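Local atomic coordinates of DUF4442 domain-containing protein (Pseudomonas aeruginosa, PDB entry 1SH8), a protein that is of unknown function but has a HotDog fold and probably acts as a thioesterase. Residues A[27-32]-A[37-42]; A[55-60]-A[127-132]; A[112-115]-A[120-123]. All coordinates share one frame; numbering follows the deposited sequence.

Contact 1. Residues A[27-32]-A[37-42]; sequences RAEVLE and RLRMPG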
# COMPACT_ATOMS: atom_id res chain seq x y z
N ARG A 27 -13.80 6.54 -4.76
CA ARG A 27 -14.54 7.45 -5.63
C ARG A 27 -13.75 8.72 -5.92
O ARG A 27 -13.05 9.25 -5.05
CB ARG A 27 -15.88 7.81 -4.99
CG ARG A 27 -16.77 6.61 -4.75
CD ARG A 27 -17.38 6.10 -6.04
NE ARG A 27 -18.34 7.07 -6.56
CZ ARG A 27 -18.92 6.99 -7.76
NH1 ARG A 27 -18.64 5.98 -8.58
NH2 ARG A 27 -19.78 7.93 -8.13
N ALA A 28 -13.86 9.22 -7.15
CA ALA A 28 -13.18 10.44 -7.53
C ALA A 28 -14.17 11.58 -7.35
O ALA A 28 -15.27 11.52 -7.89
CB ALA A 28 -12.74 10.37 -8.99
N GLU A 29 -13.80 12.59 -6.59
CA GLU A 29 -14.69 13.73 -6.38
C GLU A 29 -14.42 14.79 -7.44
O GLU A 29 -15.35 15.38 -7.99
CB GLU A 29 -14.52 14.31 -4.98
CG GLU A 29 -14.91 13.33 -3.88
CD GLU A 29 -15.06 13.99 -2.52
OE1 GLU A 29 -14.50 15.08 -2.29
OE2 GLU A 29 -15.75 13.39 -1.66
N VAL A 30 -13.14 15.03 -7.73
CA VAL A 30 -12.74 15.99 -8.75
C VAL A 30 -11.56 15.43 -9.55
O VAL A 30 -10.62 14.88 -8.98
CB VAL A 30 -12.30 17.34 -8.14
CG1 VAL A 30 -11.75 18.25 -9.23
CG2 VAL A 30 -13.49 18.02 -7.45
N LEU A 31 -11.64 15.55 -10.87
CA LEU A 31 -10.59 15.09 -11.77
C LEU A 31 -10.42 16.13 -12.88
O LEU A 31 -11.26 16.23 -13.77
CB LEU A 31 -10.95 13.74 -12.39
CG LEU A 31 -10.99 12.54 -11.43
CD1 LEU A 31 -11.52 11.33 -12.16
CD2 LEU A 31 -9.59 12.28 -10.88
N GLU A 32 -9.35 16.90 -12.81
CA GLU A 32 -9.09 17.93 -13.81
C GLU A 32 -7.59 17.98 -14.06
O GLU A 32 -6.79 17.47 -13.25
CB GLU A 32 -9.57 19.29 -13.30
CG GLU A 32 -10.97 19.26 -12.70
CD GLU A 32 -11.41 20.62 -12.16
OE1 GLU A 32 -10.60 21.32 -11.53
OE2 GLU A 32 -12.59 20.96 -12.37
N ARG A 37 -9.08 14.94 -6.54
CA ARG A 37 -9.52 14.75 -5.16
C ARG A 37 -10.27 13.43 -5.14
O ARG A 37 -11.24 13.24 -5.87
CB ARG A 37 -10.44 15.88 -4.69
CG ARG A 37 -10.86 15.71 -3.23
CD ARG A 37 -11.51 16.95 -2.64
NE ARG A 37 -12.86 17.20 -3.14
CZ ARG A 37 -13.19 18.18 -3.98
NH1 ARG A 37 -12.27 19.02 -4.44
NH2 ARG A 37 -14.46 18.35 -4.32
N LEU A 38 -9.80 12.51 -4.30
CA LEU A 38 -10.39 11.18 -4.19
C LEU A 38 -10.92 10.93 -2.78
O LEU A 38 -10.48 11.56 -1.82
CB LEU A 38 -9.35 10.11 -4.53
CG LEU A 38 -8.46 10.34 -5.76
CD1 LEU A 38 -7.44 9.21 -5.84
CD2 LEU A 38 -9.30 10.40 -7.03
N ARG A 39 -11.85 9.98 -2.67
CA ARG A 39 -12.44 9.61 -1.39
C ARG A 39 -12.50 8.09 -1.24
O ARG A 39 -12.94 7.39 -2.14
CB ARG A 39 -13.86 10.18 -1.28
CG ARG A 39 -14.55 9.87 0.05
CD ARG A 39 -15.99 10.38 0.11
NE ARG A 39 -16.89 9.59 -0.73
CZ ARG A 39 -17.44 10.02 -1.86
NH1 ARG A 39 -17.21 11.25 -2.30
NH2 ARG A 39 -18.24 9.21 -2.54
N MET A 40 -12.06 7.58 -0.10
CA MET A 40 -12.13 6.15 0.15
C MET A 40 -13.19 5.95 1.23
O MET A 40 -13.07 6.48 2.34
CB MET A 40 -10.79 5.59 0.64
CG MET A 40 -10.79 4.07 0.86
SD MET A 40 -10.93 3.08 -0.66
CE MET A 40 -9.23 3.15 -1.22
N PRO A 41 -14.26 5.21 0.91
CA PRO A 41 -15.31 5.00 1.91
C PRO A 41 -14.81 4.17 3.10
O PRO A 41 -14.01 3.25 2.93
CB PRO A 41 -16.41 4.29 1.12
CG PRO A 41 -15.64 3.52 0.08
CD PRO A 41 -14.59 4.53 -0.36
N GLY A 42 -15.29 4.50 4.29
CA GLY A 42 -14.89 3.77 5.47
C GLY A 42 -15.54 2.40 5.46
O GLY A 42 -14.94 1.40 5.85
O HOH W 1 -16.10 17.77 -1.81

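Contact 2. Residues A[55-60]-A[127-132]; sequences GALFTL and LQLTDE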
# COMPACT_ATOMS: atom_id res chain seq x y z
N GLY A 55 -3.99 -0.92 4.15
CA GLY A 55 -3.95 -1.13 2.71
C GLY A 55 -4.89 -0.20 1.96
O GLY A 55 -4.61 0.20 0.83
N ALA A 56 -6.02 0.13 2.59
CA ALA A 56 -6.99 1.04 1.99
C ALA A 56 -6.40 2.45 2.02
O ALA A 56 -6.54 3.21 1.06
CB ALA A 56 -8.30 0.98 2.75
N LEU A 57 -5.75 2.80 3.13
CA LEU A 57 -5.12 4.12 3.25
C LEU A 57 -4.03 4.24 2.19
O LEU A 57 -3.91 5.28 1.53
CB LEU A 57 -4.52 4.30 4.65
CG LEU A 57 -5.55 4.55 5.77
CD1 LEU A 57 -4.90 4.38 7.14
CD2 LEU A 57 -6.13 5.96 5.61
N PHE A 58 -3.25 3.18 2.01
CA PHE A 58 -2.18 3.21 1.01
C PHE A 58 -2.75 3.43 -0.39
O PHE A 58 -2.24 4.24 -1.16
CB PHE A 58 -1.39 1.90 1.01
CG PHE A 58 -0.30 1.87 -0.03
CD1 PHE A 58 0.98 2.32 0.26
CD2 PHE A 58 -0.57 1.42 -1.32
CE1 PHE A 58 1.99 2.32 -0.72
CE2 PHE A 58 0.42 1.42 -2.31
CZ PHE A 58 1.70 1.87 -2.01
N THR A 59 -3.81 2.69 -0.71
CA THR A 59 -4.42 2.81 -2.03
C THR A 59 -4.91 4.23 -2.28
O THR A 59 -4.70 4.79 -3.36
CB THR A 59 -5.57 1.79 -2.18
OG1 THR A 59 -5.04 0.47 -2.06
CG2 THR A 59 -6.24 1.93 -3.53
N LEU A 60 -5.55 4.83 -1.28
CA LEU A 60 -6.05 6.19 -1.41
C LEU A 60 -4.90 7.18 -1.64
O LEU A 60 -5.00 8.08 -2.47
CB LEU A 60 -6.82 6.61 -0.16
CG LEU A 60 -7.32 8.06 -0.16
CD1 LEU A 60 -8.29 8.26 -1.32
CD2 LEU A 60 -7.98 8.38 1.17
N LEU A 127 1.40 14.10 0.15
CA LEU A 127 -0.00 14.30 0.47
C LEU A 127 -0.44 14.03 1.90
O LEU A 127 0.24 13.34 2.65
CB LEU A 127 -0.84 13.41 -0.45
CG LEU A 127 -0.38 13.29 -1.91
CD1 LEU A 127 -1.28 12.30 -2.64
CD2 LEU A 127 -0.41 14.65 -2.58
N GLN A 128 -1.61 14.57 2.23
CA GLN A 128 -2.22 14.36 3.54
C GLN A 128 -3.59 13.74 3.31
O GLN A 128 -4.34 14.16 2.42
CB GLN A 128 -2.43 15.68 4.27
CG GLN A 128 -1.18 16.46 4.57
CD GLN A 128 -1.45 17.63 5.50
OE1 GLN A 128 -2.37 18.41 5.26
NE2 GLN A 128 -0.66 17.75 6.55
N LEU A 129 -3.91 12.72 4.09
CA LEU A 129 -5.21 12.06 4.01
C LEU A 129 -5.97 12.60 5.21
O LEU A 129 -5.44 12.62 6.33
CB LEU A 129 -5.06 10.54 4.11
CG LEU A 129 -4.73 9.80 2.80
CD1 LEU A 129 -3.50 10.40 2.13
CD2 LEU A 129 -4.53 8.32 3.12
N THR A 130 -7.21 13.03 5.00
CA THR A 130 -7.99 13.61 6.08
C THR A 130 -9.34 12.95 6.28
O THR A 130 -9.91 12.39 5.34
CB THR A 130 -8.22 15.12 5.83
OG1 THR A 130 -8.96 15.29 4.61
CG2 THR A 130 -6.89 15.85 5.71
N ASP A 131 -9.85 13.00 7.51
CA ASP A 131 -11.16 12.43 7.77
C ASP A 131 -12.23 13.52 7.63
O ASP A 131 -11.92 14.66 7.26
CB ASP A 131 -11.23 11.77 9.16
CG ASP A 131 -11.04 12.75 10.30
OD1 ASP A 131 -11.25 13.97 10.11
OD2 ASP A 131 -10.69 12.28 11.40
N GLU A 132 -13.48 13.18 7.90
CA GLU A 132 -14.60 14.12 7.76
C GLU A 132 -14.51 15.41 8.57
O GLU A 132 -15.21 16.38 8.28
CB GLU A 132 -15.91 13.39 8.05
CG GLU A 132 -16.27 12.38 6.95
CD GLU A 132 -17.42 11.46 7.34
OE1 GLU A 132 -18.42 11.97 7.89
OE2 GLU A 132 -17.31 10.23 7.09

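Contact 3. Residues A[112-115]-A[120-123]; sequences ETEA and KAEY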
# COMPACT_ATOMS: atom_id res chain seq x y z
N GLU A 112 6.06 16.27 -19.54
CA GLU A 112 5.77 15.69 -20.85
C GLU A 112 6.92 15.90 -21.82
O GLU A 112 7.21 15.04 -22.65
CB GLU A 112 4.48 16.27 -21.43
CG GLU A 112 4.40 17.78 -21.41
CD GLU A 112 3.06 18.29 -21.90
OE1 GLU A 112 2.03 17.77 -21.43
OE2 GLU A 112 3.05 19.22 -22.74
N THR A 113 7.58 17.05 -21.71
CA THR A 113 8.71 17.35 -22.58
C THR A 113 9.84 16.37 -22.30
O THR A 113 10.36 15.72 -23.22
CB THR A 113 9.22 18.78 -22.34
OG1 THR A 113 8.25 19.71 -22.84
CG2 THR A 113 10.55 19.00 -23.05
N GLU A 114 10.22 16.25 -21.03
CA GLU A 114 11.29 15.34 -20.63
C GLU A 114 10.96 13.87 -20.90
O GLU A 114 11.83 13.11 -21.34
CB GLU A 114 11.62 15.55 -19.15
CG GLU A 114 12.57 14.53 -18.57
CD GLU A 114 12.93 14.86 -17.13
OE1 GLU A 114 12.06 15.37 -16.40
OE2 GLU A 114 14.09 14.60 -16.74
N ALA A 115 9.72 13.47 -20.64
CA ALA A 115 9.31 12.08 -20.89
C ALA A 115 9.31 11.83 -22.39
O ALA A 115 9.65 10.74 -22.86
CB ALA A 115 7.92 11.83 -20.31
N LYS A 120 11.41 9.08 -20.08
CA LYS A 120 10.91 9.03 -18.71
C LYS A 120 11.17 10.33 -17.97
O LYS A 120 12.11 11.07 -18.30
CB LYS A 120 11.54 7.87 -17.94
CG LYS A 120 13.03 8.05 -17.67
CD LYS A 120 13.58 6.87 -16.87
CE LYS A 120 15.06 7.04 -16.58
NZ LYS A 120 15.59 5.92 -15.75
N ALA A 121 10.34 10.61 -16.97
CA ALA A 121 10.44 11.81 -16.16
C ALA A 121 9.82 11.50 -14.81
O ALA A 121 8.78 10.86 -14.74
CB ALA A 121 9.70 12.96 -16.82
N GLU A 122 10.45 11.97 -13.73
CA GLU A 122 9.93 11.70 -12.39
C GLU A 122 9.15 12.87 -11.80
O GLU A 122 9.45 14.03 -12.05
CB GLU A 122 11.07 11.42 -11.40
CG GLU A 122 12.07 10.35 -11.75
CD GLU A 122 13.16 10.25 -10.69
OE1 GLU A 122 13.52 11.30 -10.10
OE2 GLU A 122 13.67 9.13 -10.45
N TYR A 123 8.13 12.54 -11.01
CA TYR A 123 7.37 13.56 -10.31
C TYR A 123 7.03 12.97 -8.94
O TYR A 123 6.81 11.77 -8.80
CB TYR A 123 6.11 14.00 -11.08
CG TYR A 123 5.07 12.94 -11.38
CD1 TYR A 123 3.93 12.79 -10.58
CD2 TYR A 123 5.19 12.13 -12.51
CE1 TYR A 123 2.94 11.86 -10.91
CE2 TYR A 123 4.21 11.19 -12.84
CZ TYR A 123 3.08 11.07 -12.04
OH TYR A 123 2.12 10.15 -12.38
O HOH W 2 14.48 11.77 -17.62
O HOH W 3 11.24 15.80 -13.06

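Contact 1. Residues A[27-32]-A[37-42]
E29 and V30 both face R37, the signature of a classic beta bulge, in the antiparallel hairpin of strands 27-32 and 35-40. Before the bulge, R27 and R39 form a hydrogen-bonded pair: R27 N gives to R39 O at 2.9 Å, and R39 N returns a bond of 2.8 Å to R27 O. At the bulge R37 O takes two amides, E29 N at 2.7 Å and the longer V30 N at 3.2 Å. R37 N gives to V30 O at 2.9 Å.

The extra residue turns the E29 carboxylate in between two arginines of the opposite strand. R37 NE meets E29 OE1 at 2.8 Å and R39 NH1 meets E29 OE2 at 2.7 Å. Each oxygen uses its anti lone pair and lies in the plane of the guanidinium it binds. R37 and R39 share one shape, CG anti to the backbone N and a bend at chi3 (73° and 72°), which folds each head back toward E29. R98, on the next strand, adds a third salt bridge at E29 OE1, while R27 turns away to pair with E15. R37 NH1 bonds Y35 OH, and a water bridges E29 OE1 and, weakly, R37 NH2. On the other face A28 CB packs on L38 CD2, which L31 CD2 also approaches. Over one face of the R37 guanidinium sits the V30 methyl CG2, 3.3 Å from R37 NH2.

Contact 2. Residues A[55-60]-A[127-132]
L129, on strand 120-130, points its side chain at helix 54-62 and meets L57 and L60, one turn apart on that helix. This is the core packing of a HotDog fold, in which the sheet wraps around a helix. No hydrogen bond crosses the contact; three buried leucines make it.

Their conformations decide which methyls touch. L129 has chi1 at -84° and chi2 at 53°, an uncommon pairing for leucine, and its CD2 branch is thereby the one stretched out from the strand. That methyl comes 3.8 Å from L57 CD2 and also lies 3.5 Å from the backbone oxygen L57 O, so it rests against the helix backbone as well as against a side chain. L57 presents its bent branch, since CD1 is the one that continues the chain away from CA. L60 does the reverse: its chi2 of 62° folds CD1 aside and leaves CD2 as the extended branch, which slides past L129 in the opposite direction, 3.9 Å from L129 CG.

Neighbours continue the hydrophobic layer: L60 also packs on I97 and V99, and L57 on F89 of strand 78-89. F58 on the same helix turns away from L129, and its ring stacks on F58 of the second subunit, so the helix is packed by its own sheet and by the dimer partner. Within the helix, G55 O takes two bonds from T59, approaching from opposite faces of the carbonyl plane: T59 N at 3.0 Å and T59 OG1 at 2.9 Å.

Contact 3. Residues A[112-115]-A[120-123]
The carboxylate of E114 has the methyl of A121 and the backbone oxygen of K120 over the same face, both approaching at a slant. A121 CB comes in toward one oxygen, 3.4 Å from E114 OE1, while K120 O lies 3.5 Å from E114 CG, further back along the chain. Two waters serve the oxygens. One, also raised above that face, donates to E114 OE2 at 3.0 Å and to K120 O at 2.6 Å. The other donates to E122 O at 2.7 Å and makes only a weak bond to E114 OE1. No direct hydrogen bond joins the segments, so these waters provide the polar links between the helix side chain and the strand backbone.

The glutamate reaches this far because CG is anti to its backbone N (chi1 171°) and the chain runs on extended, carrying the carboxylate up alongside the methyl of A121. Behind it the apolar part is small and close: A115 CB and A121 CB meet at 4.1 Å, two methyls that let the helix lie near the strand. K120 takes part through its backbone.

The contact belongs to a tight helix-to-strand turn, where helix 105-118 ends and strand 120-130 begins. A121 is bonded through its backbone to L146 of strand 136-148 and packs on L111, one turn back along the helix from A115. A115 in turn reaches L146 and F78, so through A115 the last part of helix 105-118 packs on strands 120-130, 136-148 and 78-89.

Overall arrangement
Contacts 1 and 2 are neighbours, their centres 11 Å apart. Strand 35-40 leads on to helix 54-62 and then packs against it: M40 CE lies 3.5 Å from A56 O, and L38 CB lies 3.9 Å from L60 CD1. Contact 3 is remote, its centre about 25 Å from that of contact 1 and 26 Å from that of contact 2, on the other side of the chain's centre. Strand 120-130 spans this gap, beginning in contact 3 and reaching the helix in contact 2. Backbone bonding of T130 with R98 ties it to the sheet of contact 1. Of the three, contact 2 alone adjoins the second subunit.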